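Local structure of glyoxalase 3 (4LRU) at residues G26-V29 against V30-L33; S61-P64 against D65-N68; T153-P156 against L157-K161. The protein catalyses the conversion of methylglyoxal to D-lactate in a single glutathione-independent step, detoxifying methylglyoxal made by the cell's own metabolism. All coordinates share one frame; numbering follows the deposited sequence.

Interaction 1: residues G26-V29 against V30-L33; sequences GVFV and VEAL
F28 and V29 hand their carbonyl oxygens to the opening turn of helix 29-42, the first helix after strand 6-10 in this DJ-1/PfpI fold, a worked example of a loop passing into a helix beside the probable active site. The backbone bonds set the course. F28 O accepts from E31 N at 2.9 Å. V29 O is gripped by two amides: L33 N, 2.9 Å away and lying in the carbonyl plane with a fairly straight N-H (165°), and A32 N, 3.0 Å away but well above that plane. The first of these is already a regular helical i to i+4 bond.

Apolar packing follows the same turn. F28 CG lies anti to the backbone N (chi1 -156°), which lays the ring alongside V30 so that its edge, at CD1, meets V30 CG2 at 4.0 Å. V27 CG1 comes within 4.2 Å of A32 CB, a looser contact. F66, outside these segments, meets the F28 ring edge-to-face, while F75, D71 and I74 of helix 69-76 pack against V29, V30 and L33.

The polar side chain is that of E31. Extended beyond CG, it runs past F28 CB, with E31 CD 3.7 Å from that atom, and the carboxylate and ring planes differ by only 23°. From here the side chain also touches A107 and P222 and passes about 3 Å from that of C139, inferred to be an active-site residue; a glutamate beside the reactive cysteine is familiar from DJ-1 relatives. E31 OE2 lies obliquely to the F28 ring, 4.0 Å from F28 CG.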
ATOM      1  N   GLY A  26       5.636  11.079   0.636  1.00 19.27           N
ATOM      2  CA  GLY A  26       5.619  10.399  -0.649  1.00 19.86           C
ATOM      3  C   GLY A  26       5.635   8.916  -0.383  1.00 18.39           C
ATOM      4  O   GLY A  26       5.055   8.464   0.601  1.00 18.93           O
ATOM      5  N   VAL A  27       6.286   8.161  -1.256  1.00 18.31           N
ATOM      6  CA  VAL A  27       6.327   6.696  -1.164  1.00 16.36           C
ATOM      7  C   VAL A  27       7.383   6.288  -0.137  1.00 16.83           C
ATOM      8  O   VAL A  27       8.523   6.722  -0.211  1.00 18.39           O
ATOM      9  CB  VAL A  27       6.676   6.096  -2.531  1.00 19.61           C
ATOM     10  CG1 VAL A  27       6.815   4.570  -2.448  1.00 19.54           C
ATOM     11  CG2 VAL A  27       5.632   6.504  -3.563  1.00 18.73           C
ATOM     12  N   PHE A  28       6.985   5.456   0.825  1.00 17.13           N
ATOM     13  CA  PHE A  28       7.927   4.947   1.818  1.00 18.84           C
ATOM     14  C   PHE A  28       8.690   3.791   1.210  1.00 18.74           C
ATOM     15  O   PHE A  28       8.108   2.750   0.948  1.00 18.13           O
ATOM     16  CB  PHE A  28       7.193   4.479   3.071  1.00 17.81           C
ATOM     17  CG  PHE A  28       8.055   4.485   4.293  1.00 19.14           C
ATOM     18  CD1 PHE A  28       8.927   3.443   4.548  1.00 21.26           C
ATOM     19  CD2 PHE A  28       8.034   5.562   5.176  1.00 23.24           C
ATOM     20  CE1 PHE A  28       9.763   3.477   5.649  1.00 22.29           C
ATOM     21  CE2 PHE A  28       8.860   5.597   6.282  1.00 23.85           C
ATOM     22  CZ  PHE A  28       9.721   4.549   6.524  1.00 22.80           C
ATOM     23  N   VAL A  29       9.975   3.988   0.943  1.00 18.96           N
ATOM     24  CA  VAL A  29      10.720   3.126   0.012  1.00 19.04           C
ATOM     25  C   VAL A  29      10.449   1.640   0.236  1.00 18.58           C
ATOM     26  O   VAL A  29      10.049   0.950  -0.683  1.00 17.79           O
ATOM     27  CB  VAL A  29      12.223   3.384   0.067  1.00 22.15           C
ATOM     28  CG1 VAL A  29      12.973   2.390  -0.810  1.00 20.10           C
ATOM     29  CG2 VAL A  29      12.533   4.802  -0.400  1.00 21.16           C
ATOM     30  N   VAL A  30      10.709   1.132   1.435  1.00 19.85           N
ATOM     31  CA  VAL A  30      10.642  -0.319   1.608  1.00 19.51           C
ATOM     32  C   VAL A  30       9.232  -0.892   1.519  1.00 19.24           C
ATOM     33  O   VAL A  30       9.074  -2.083   1.316  1.00 19.54           O
ATOM     34  CB  VAL A  30      11.321  -0.825   2.897  1.00 20.37           C
ATOM     35  CG1 VAL A  30      12.833  -0.647   2.806  1.00 20.75           C
ATOM     36  CG2 VAL A  30      10.752  -0.138   4.124  1.00 21.52           C
ATOM     37  N   GLU A  31       8.204  -0.043   1.614  1.00 18.56           N
ATOM     38  CA  GLU A  31       6.835  -0.504   1.409  1.00 17.24           C
ATOM     39  C   GLU A  31       6.509  -0.824  -0.032  1.00 18.57           C
ATOM     40  O   GLU A  31       5.557  -1.543  -0.298  1.00 19.57           O
ATOM     41  CB  GLU A  31       5.829   0.526   1.945  1.00 18.24           C
ATOM     42  CG  GLU A  31       5.939   0.645   3.446  1.00 19.37           C
ATOM     43  CD  GLU A  31       4.984   1.643   4.056  1.00 24.31           C
ATOM     44  OE1 GLU A  31       4.045   2.099   3.363  1.00 20.55           O
ATOM     45  OE2 GLU A  31       5.178   1.931   5.252  1.00 27.72           O
ATOM     46  N   ALA A  32       7.303  -0.276  -0.949  1.00 16.46           N
ATOM     47  CA  ALA A  32       7.326  -0.692  -2.338  1.00 18.23           C
ATOM     48  C   ALA A  32       8.375  -1.763  -2.594  1.00 16.89           C
ATOM     49  O   ALA A  32       8.098  -2.747  -3.290  1.00 19.59           O
ATOM     50  CB  ALA A  32       7.581   0.498  -3.236  1.00 18.59           C
ATOM     51  N   LEU A  33       9.579  -1.562  -2.063  1.00 18.62           N
ATOM     52  CA  LEU A  33      10.709  -2.450  -2.355  1.00 19.02           C
ATOM     53  C   LEU A  33      10.506  -3.863  -1.787  1.00 19.37           C
ATOM     54  O   LEU A  33      10.676  -4.847  -2.512  1.00 20.31           O
ATOM     55  CB  LEU A  33      12.018  -1.830  -1.861  1.00 19.73           C
ATOM     56  CG  LEU A  33      13.346  -2.444  -2.326  1.00 22.74           C
ATOM     57  CD1 LEU A  33      14.475  -1.419  -2.284  1.00 26.22           C
ATOM     58  CD2 LEU A  33      13.707  -3.658  -1.488  1.00 25.79           C
TER

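Interaction 2: residues S61-P64 against D65-N68; sequences SVVP and DFLN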
ATOM      1  N   SER A  61      11.994   8.067   4.661  1.00 20.30           N
ATOM      2  CA  SER A  61      12.147   6.639   4.332  1.00 20.63           C
ATOM      3  C   SER A  61      13.472   6.301   3.640  1.00 21.27           C
ATOM      4  O   SER A  61      13.797   5.123   3.469  1.00 22.29           O
ATOM      5  CB  SER A  61      10.983   6.159   3.482  1.00 19.08           C
ATOM      6  OG  SER A  61      11.101   6.593   2.140  1.00 19.56           O
ATOM      7  N   VAL A  62      14.225   7.314   3.228  1.00 23.79           N
ATOM      8  CA  VAL A  62      15.502   7.095   2.530  1.00 23.61           C
ATOM      9  C   VAL A  62      16.739   7.149   3.444  1.00 25.77           C
ATOM     10  O   VAL A  62      17.871   6.937   2.996  1.00 27.27           O
ATOM     11  CB  VAL A  62      15.657   8.060   1.334  1.00 24.33           C
ATOM     12  CG1 VAL A  62      14.430   7.981   0.436  1.00 26.12           C
ATOM     13  CG2 VAL A  62      15.884   9.490   1.809  1.00 25.52           C
ATOM     14  N   VAL A  63      16.533   7.455   4.718  1.00 23.64           N
ATOM     15  CA  VAL A  63      17.632   7.571   5.665  1.00 26.96           C
ATOM     16  C   VAL A  63      18.243   6.201   5.963  1.00 26.54           C
ATOM     17  O   VAL A  63      17.576   5.171   5.813  1.00 25.00           O
ATOM     18  CB  VAL A  63      17.190   8.212   6.992  1.00 28.22           C
ATOM     19  CG1 VAL A  63      16.637   9.615   6.765  1.00 30.47           C
ATOM     20  CG2 VAL A  63      16.184   7.341   7.712  1.00 28.93           C
ATOM     21  N   PRO A  64      19.499   6.196   6.415  1.00 28.77           N
ATOM     22  CA  PRO A  64      20.208   4.943   6.661  1.00 30.07           C
ATOM     23  C   PRO A  64      19.442   3.962   7.542  1.00 30.79           C
ATOM     24  O   PRO A  64      19.478   2.754   7.291  1.00 30.39           O
ATOM     25  CB  PRO A  64      21.491   5.402   7.350  1.00 32.57           C
ATOM     26  CG  PRO A  64      21.743   6.767   6.789  1.00 33.68           C
ATOM     27  CD  PRO A  64      20.380   7.371   6.569  1.00 30.42           C
ATOM     28  N   ASP A  65      18.738   4.460   8.556  1.00 29.44           N
ATOM     29  CA  ASP A  65      17.988   3.583   9.459  1.00 31.36           C
ATOM     30  C   ASP A  65      16.902   2.759   8.757  1.00 31.49           C
ATOM     31  O   ASP A  65      16.554   1.667   9.211  1.00 32.20           O
ATOM     32  CB  ASP A  65      17.334   4.405  10.574  1.00 35.65           C
ATOM     33  CG  ASP A  65      18.321   4.829  11.666  1.00 39.35           C
ATOM     34  OD1 ASP A  65      19.530   4.528  11.577  1.00 40.74           O
ATOM     35  OD2 ASP A  65      17.867   5.482  12.630  1.00 49.86           O
ATOM     36  N   PHE A  66      16.332   3.290   7.678  1.00 25.72           N
ATOM     37  CA  PHE A  66      15.213   2.645   7.014  1.00 26.14           C
ATOM     38  C   PHE A  66      15.595   2.070   5.654  1.00 24.48           C
ATOM     39  O   PHE A  66      14.794   1.357   5.042  1.00 27.38           O
ATOM     40  CB  PHE A  66      14.049   3.628   6.824  1.00 27.90           C
ATOM     41  CG  PHE A  66      13.226   3.835   8.060  1.00 31.59           C
ATOM     42  CD1 PHE A  66      12.415   2.819   8.541  1.00 35.90           C
ATOM     43  CD2 PHE A  66      13.247   5.050   8.729  1.00 36.42           C
ATOM     44  CE1 PHE A  66      11.664   3.001   9.691  1.00 44.53           C
ATOM     45  CE2 PHE A  66      12.507   5.237   9.881  1.00 37.98           C
ATOM     46  CZ  PHE A  66      11.711   4.213  10.361  1.00 43.41           C
ATOM     47  N   LEU A  67      16.774   2.442   5.166  1.00 22.55           N
ATOM     48  CA  LEU A  67      17.224   2.011   3.849  1.00 23.11           C
ATOM     49  C   LEU A  67      18.694   1.646   3.905  1.00 23.92           C
ATOM     50  O   LEU A  67      19.573   2.506   3.884  1.00 23.87           O
ATOM     51  CB  LEU A  67      16.968   3.109   2.802  1.00 22.47           C
ATOM     52  CG  LEU A  67      17.327   2.749   1.361  1.00 23.75           C
ATOM     53  CD1 LEU A  67      16.582   1.509   0.895  1.00 23.72           C
ATOM     54  CD2 LEU A  67      17.009   3.930   0.450  1.00 23.89           C
ATOM     55  N   ASN A  68      18.963   0.348   4.023  1.00 24.89           N
ATOM     56  CA  ASN A  68      20.310  -0.120   4.297  1.00 26.25           C
ATOM     57  C   ASN A  68      20.486  -1.537   3.770  1.00 25.16           C
ATOM     58  O   ASN A  68      19.557  -2.111   3.230  1.00 24.43           O
ATOM     59  CB  ASN A  68      20.613  -0.058   5.801  1.00 28.35           C
ATOM     60  CG  ASN A  68      19.596  -0.814   6.635  1.00 28.83           C
ATOM     61  OD1 ASN A  68      19.359  -2.001   6.414  1.00 29.00           O
ATOM     62  ND2 ASN A  68      18.945  -0.115   7.567  1.00 27.76           N
TER
HETATM   63  O   HOH W   1      12.432   2.642   3.502  1.00 22.24           O
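With chi1 at -60°, V63 puts CG1 anti to its carbonyl carbon, leaving CG2 between N and carbonyl carbon. The V63 and F66 side chains run alongside each other, and V63 CG2 meets the ring edge 3.9 Å from F66 CD2. N68 places its CG in the corresponding position between N and carbonyl carbon (chi1 55°), which folds the amide back over the preceding turn. There N68 ND2 donates to P64 O at 2.9 Å, in the carbonyl plane and close to the plane of its own amide, with an N-H...O angle of 159°.

The backbone makes a single alpha-turn, closed by L67 N to V63 O, in the loop ahead of helix 69-76. V63 O accepts from L67 N at 2.9 Å, nearly along the C=O axis, and from F66 N at the same 2.9 Å, above the carbonyl plane. A water donates to both S61 O (2.8 Å) and F66 O (3.1 Å), linking them across the loop. L67 and V62 both touch V29 of helix 29-42. The chemistry implies a turn held by hydrogen bonds to the carbonyls of V63 and P64, with apolar contacts of V63 and L67 alongside.

Interaction 3: residues T153-P156 against L157-K161; sequences TGEP and LIKGK
P156 and K159 are the first and last residues of a type I beta turn, by which the chain leaves the short, weakly bonded strand 155-156 on its way to strand 162-163. K159 N donates to P156 O at 2.9 Å with a fairly straight N-H (161°). On the same bend K159 CB lies 4.1 Å from P156 CB, alongside the proline ring.

K159 leaves with CG anti to its N and stays extended until a bend at the last torsion. Its aliphatic part crosses E155, whose own chain bends at chi2: E155 OE1 lies 3.3 Å from K159 CD, whereas K159 NZ is 4.6 Å from that oxygen. The attraction is thus at most a longer-range electrostatic one, without a salt bridge. Before the strand, T153 OG1 accepts from E155 N at 3.0 Å in an ST turn. L157 packs on T126 and Y129 of helix 119-130, which places the bend against that helix. K161 N then bonds to I158 O, closing a type II turn that overlaps the first, with G160 at the third position, where positive phi is typical of glycine.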
ATOM      1  N   THR A 153     -21.565  -5.910  -4.276  1.00 27.77           N
ATOM      2  CA  THR A 153     -22.430  -5.808  -3.105  1.00 29.82           C
ATOM      3  C   THR A 153     -23.204  -4.492  -3.020  1.00 29.00           C
ATOM      4  O   THR A 153     -24.211  -4.429  -2.335  1.00 29.09           O
ATOM      5  CB  THR A 153     -21.629  -5.948  -1.802  1.00 27.93           C
ATOM      6  OG1 THR A 153     -20.770  -4.812  -1.657  1.00 25.78           O
ATOM      7  CG2 THR A 153     -20.780  -7.231  -1.798  1.00 27.83           C
ATOM      8  N   GLY A 154     -22.686  -3.436  -3.647  1.00 25.98           N
ATOM      9  CA  GLY A 154     -23.232  -2.089  -3.462  1.00 26.10           C
ATOM     10  C   GLY A 154     -22.914  -1.496  -2.100  1.00 28.08           C
ATOM     11  O   GLY A 154     -23.526  -0.494  -1.696  1.00 29.30           O
ATOM     12  N   GLU A 155     -21.989  -2.133  -1.384  1.00 24.67           N
ATOM     13  CA  GLU A 155     -21.551  -1.668  -0.068  1.00 24.46           C
ATOM     14  C   GLU A 155     -20.040  -1.519  -0.056  1.00 22.24           C
ATOM     15  O   GLU A 155     -19.347  -2.035  -0.933  1.00 22.16           O
ATOM     16  CB  GLU A 155     -22.008  -2.640   1.031  1.00 25.36           C
ATOM     17  CG  GLU A 155     -23.515  -2.712   1.211  1.00 25.63           C
ATOM     18  CD  GLU A 155     -24.076  -1.658   2.178  1.00 28.55           C
ATOM     19  OE1 GLU A 155     -23.283  -0.924   2.801  1.00 29.65           O
ATOM     20  OE2 GLU A 155     -25.315  -1.552   2.299  1.00 29.91           O
ATOM     21  N   PRO A 156     -19.505  -0.777   0.922  1.00 22.50           N
ATOM     22  CA  PRO A 156     -18.061  -0.634   0.982  1.00 21.04           C
ATOM     23  C   PRO A 156     -17.361  -1.985   0.931  1.00 22.24           C
ATOM     24  O   PRO A 156     -17.796  -2.948   1.582  1.00 22.37           O
ATOM     25  CB  PRO A 156     -17.839   0.059   2.324  1.00 22.90           C
ATOM     26  CG  PRO A 156     -19.070   0.893   2.489  1.00 25.16           C
ATOM     27  CD  PRO A 156     -20.191   0.072   1.914  1.00 24.13           C
ATOM     28  N   LEU A 157     -16.316  -2.065   0.125  1.00 19.72           N
ATOM     29  CA  LEU A 157     -15.589  -3.310  -0.047  1.00 20.65           C
ATOM     30  C   LEU A 157     -15.142  -3.940   1.284  1.00 21.40           C
ATOM     31  O   LEU A 157     -15.153  -5.162   1.431  1.00 23.40           O
ATOM     32  CB  LEU A 157     -14.394  -3.074  -0.959  1.00 20.62           C
ATOM     33  CG  LEU A 157     -13.714  -4.363  -1.437  1.00 24.05           C
ATOM     34  CD1 LEU A 157     -13.179  -4.173  -2.848  1.00 30.24           C
ATOM     35  CD2 LEU A 157     -12.596  -4.760  -0.504  1.00 27.36           C
ATOM     36  N   ILE A 158     -14.759  -3.111   2.252  1.00 20.09           N
ATOM     37  CA  ILE A 158     -14.351  -3.622   3.555  1.00 20.96           C
ATOM     38  C   ILE A 158     -15.425  -3.583   4.624  1.00 20.82           C
ATOM     39  O   ILE A 158     -15.136  -3.841   5.786  1.00 20.08           O
ATOM     40  CB  ILE A 158     -13.066  -2.958   4.081  1.00 21.04           C
ATOM     41  CG1 ILE A 158     -13.266  -1.458   4.336  1.00 20.79           C
ATOM     42  CG2 ILE A 158     -11.929  -3.230   3.123  1.00 21.38           C
ATOM     43  CD1 ILE A 158     -12.125  -0.800   5.099  1.00 22.19           C
ATOM     44  N   LYS A 159     -16.669  -3.324   4.249  1.00 22.00           N
ATOM     45  CA  LYS A 159     -17.756  -3.396   5.231  1.00 22.40           C
ATOM     46  C   LYS A 159     -17.770  -4.784   5.854  1.00 24.75           C
ATOM     47  O   LYS A 159     -17.793  -5.776   5.144  1.00 23.81           O
ATOM     48  CB  LYS A 159     -19.127  -3.110   4.606  1.00 24.18           C
ATOM     49  CG  LYS A 159     -20.261  -3.125   5.620  1.00 26.89           C
ATOM     50  CD  LYS A 159     -21.559  -2.573   5.058  1.00 26.61           C
ATOM     51  CE  LYS A 159     -22.696  -2.531   6.076  1.00 30.42           C
ATOM     52  NZ  LYS A 159     -22.413  -1.630   7.228  1.00 31.61           N
ATOM     53  N   GLY A 160     -17.765  -4.852   7.178  1.00 23.36           N
ATOM     54  CA  GLY A 160     -17.876  -6.134   7.873  1.00 23.90           C
ATOM     55  C   GLY A 160     -16.597  -6.967   7.856  1.00 24.48           C
ATOM     56  O   GLY A 160     -16.612  -8.124   8.308  1.00 26.79           O
ATOM     57  N   LYS A 161     -15.507  -6.376   7.365  1.00 23.32           N
ATOM     58  CA  LYS A 161     -14.201  -7.032   7.268  1.00 22.55           C
ATOM     59  C   LYS A 161     -13.271  -6.489   8.344  1.00 23.93           C
ATOM     60  O   LYS A 161     -13.466  -5.383   8.862  1.00 23.84           O
ATOM     61  CB  LYS A 161     -13.558  -6.786   5.901  1.00 22.40           C
ATOM     62  CG  LYS A 161     -14.402  -7.236   4.720  1.00 24.76           C
ATOM     63  CD  LYS A 161     -14.615  -8.737   4.683  1.00 28.73           C
ATOM     64  CE  LYS A 161     -15.065  -9.159   3.284  1.00 35.89           C
ATOM     65  NZ  LYS A 161     -15.917 -10.375   3.301  1.00 39.74           N
TER

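Taken together, the three contacts trace how local turns change with their place in a fold. Interaction 1 is buried, near the probable active site; interaction 2 is mostly exposed, and interaction 3 mixes buried and exposed residues. The first two hold the same region: their centres are 11 Å apart, and S61 OG, whose main partner is D58 O, also bonds to V29 N. Interaction 3 stands on the other side of the chain's centre, about 17 Å from interaction 1 between nearest atoms. Interaction 1 joins helical bonds to hydrophobic packing, interaction 2 adds a side-chain amide and a water, and interaction 3 consists of two overlapping turns, with E155 and K159 near each other but beyond a salt bridge.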